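Local coordinates for uncharacterized protein MG376 homolog (Mycoplasma pneumoniae, PDB 2HQL), which probably binds single-stranded DNA through a small OB-fold domain, its precise cellular role being uncharacterized, at residues Glu18-Ser23 against Phe29-Lys34. Sequence-based numbering, arbitrary orientation.
Sequences ESSCWS and FLVTIK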
# COMPACT_ATOMS: atom_id res chain seq x y z
N GLU A 18 15.21 -5.94 -5.37
CA GLU A 18 15.45 -6.11 -6.80
C GLU A 18 16.42 -5.09 -7.41
O GLU A 18 17.14 -5.40 -8.35
CB GLU A 18 14.12 -6.05 -7.55
CG GLU A 18 13.15 -7.17 -7.20
CD GLU A 18 13.64 -8.53 -7.66
OE1 GLU A 18 14.00 -8.63 -8.85
OE2 GLU A 18 13.66 -9.48 -6.84
N SER A 19 16.41 -3.88 -6.86
CA SER A 19 17.26 -2.79 -7.32
C SER A 19 17.04 -1.64 -6.36
O SER A 19 16.14 -1.69 -5.54
CB SER A 19 16.87 -2.37 -8.73
OG SER A 19 15.57 -1.84 -8.75
N SER A 20 17.86 -0.60 -6.47
CA SER A 20 17.72 0.55 -5.58
C SER A 20 18.60 1.70 -6.04
O SER A 20 19.54 1.50 -6.80
CB SER A 20 18.12 0.15 -4.15
OG SER A 20 19.50 -0.15 -4.08
N CYS A 21 18.30 2.92 -5.58
CA CYS A 21 19.11 4.07 -5.96
C CYS A 21 18.85 5.32 -5.12
O CYS A 21 17.80 5.47 -4.50
CB CYS A 21 18.90 4.41 -7.44
SG CYS A 21 17.28 5.08 -7.87
N TRP A 22 19.84 6.21 -5.13
CA TRP A 22 19.78 7.47 -4.39
C TRP A 22 19.21 8.59 -5.24
O TRP A 22 19.49 8.67 -6.44
CB TRP A 22 21.18 7.88 -3.92
CG TRP A 22 21.73 7.08 -2.77
CD1 TRP A 22 22.62 6.04 -2.83
CD2 TRP A 22 21.44 7.29 -1.38
NE1 TRP A 22 22.90 5.59 -1.56
CE2 TRP A 22 22.19 6.34 -0.65
CE3 TRP A 22 20.61 8.18 -0.68
CZ2 TRP A 22 22.14 6.25 0.75
CZ3 TRP A 22 20.56 8.10 0.71
CH2 TRP A 22 21.33 7.14 1.41
N SER A 23 18.41 9.46 -4.61
CA SER A 23 17.84 10.62 -5.27
C SER A 23 19.02 11.54 -5.51
O SER A 23 20.13 11.23 -5.08
CB SER A 23 16.82 11.30 -4.36
OG SER A 23 17.43 11.70 -3.15
N PHE A 29 16.77 7.22 -0.12
CA PHE A 29 17.27 6.04 -0.81
C PHE A 29 16.08 5.18 -1.20
O PHE A 29 15.27 4.82 -0.35
CB PHE A 29 18.19 5.23 0.11
CG PHE A 29 18.91 4.11 -0.58
CD1 PHE A 29 19.81 4.37 -1.61
CD2 PHE A 29 18.71 2.79 -0.18
CE1 PHE A 29 20.51 3.35 -2.23
CE2 PHE A 29 19.41 1.73 -0.80
CZ PHE A 29 20.31 2.02 -1.83
N LEU A 30 15.98 4.85 -2.48
CA LEU A 30 14.87 4.05 -2.96
C LEU A 30 15.24 2.64 -3.33
O LEU A 30 16.19 2.40 -4.07
CB LEU A 30 14.20 4.72 -4.16
CG LEU A 30 13.27 5.90 -3.83
CD1 LEU A 30 14.09 7.15 -3.49
CD2 LEU A 30 12.36 6.14 -5.03
N VAL A 31 14.44 1.72 -2.81
CA VAL A 31 14.61 0.30 -3.04
C VAL A 31 13.34 -0.26 -3.70
O VAL A 31 12.22 0.19 -3.43
CB VAL A 31 14.91 -0.44 -1.71
CG1 VAL A 31 14.96 -1.97 -1.94
CG2 VAL A 31 16.23 0.06 -1.12
N THR A 32 13.52 -1.23 -4.59
CA THR A 32 12.39 -1.87 -5.25
C THR A 32 12.39 -3.34 -4.86
O THR A 32 13.37 -4.07 -5.10
CB THR A 32 12.46 -1.73 -6.76
OG1 THR A 32 12.23 -0.35 -7.10
CG2 THR A 32 11.39 -2.58 -7.42
N ILE A 33 11.27 -3.75 -4.27
CA ILE A 33 11.06 -5.10 -3.75
C ILE A 33 10.09 -5.94 -4.58
O ILE A 33 9.17 -5.43 -5.20
CB ILE A 33 10.49 -5.00 -2.31
CG1 ILE A 33 11.35 -4.06 -1.46
CG2 ILE A 33 10.43 -6.34 -1.67
CD1 ILE A 33 12.81 -4.44 -1.36
N LYS A 34 10.31 -7.25 -4.56
CA LYS A 34 9.47 -8.22 -5.26
C LYS A 34 8.85 -9.15 -4.23
O LYS A 34 9.52 -9.61 -3.31
CB LYS A 34 10.30 -9.07 -6.23
CG LYS A 34 9.56 -10.30 -6.75
CD LYS A 34 10.45 -11.27 -7.55
CE LYS A 34 11.48 -11.98 -6.66
NZ LYS A 34 12.33 -12.95 -7.44
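Trp22 and Phe29 form the tight end of this antiparallel pairing. Their side chains cross at about a right angle, and Phe29 CD1 comes to 3.2 Å from Trp22 CE2, over one face of the indole. The five-membered ring of Trp22 and the phenyl ring of Phe29 meet obliquely, their planes at 49°. Phe29 CB adds a CH-pi contact, 3.8 Å from the centroid of the six-membered ring of Trp22 and almost on its normal. A chi1 of -171° sets Phe29 CG opposite its own backbone N and carries the phenyl ring on toward Ser20, whose OG lies 3.2 Å from Phe29 CZ; beside it Ser20 CB packs on Val31 CG2.

The other face, with Ser19, Cys21, Leu30 and Thr32, is looser: Ser19 and Cys21 are exposed, and the Cys21 side chain comes no nearer than 4.8 Å to any atom of 29-34. Ser19 OG makes a van der Waals contact with Thr32 CB, and the Leu30 side chain touches Cys21 through CB, against the carbonyl oxygen. Backbone bonds fix the register instead: Leu30 N gives a straight bond to Cys21 O (169° at the hydrogen), and Thr32 N donates to Ser19 O. Glu18 N reaches Thr32 O at 2.6 Å, so Glu18 and Ser19 both face Thr32, a classic beta bulge. Beyond it, the bent Glu18 chain lays CG 3.6 Å from Lys34 CB, while the salt bridge from Glu18 OE2 to Lys34 NZ is long, at 3.8 Å.

The segments belong to the hairpin of strands 9-22 and 28-39 in an OB-fold protein. On the aromatic side, helix 54-64 packs on Trp22, Phe29 and Val31, and its Glu61 accepts a hydrogen bond from Trp22 NE1. Strand 42-53 flanks 29-34 on the edge away from 18-23, through backbone bonds of Phe29, Val31 and Ile33 to Ala52, Ile50 and Tyr48.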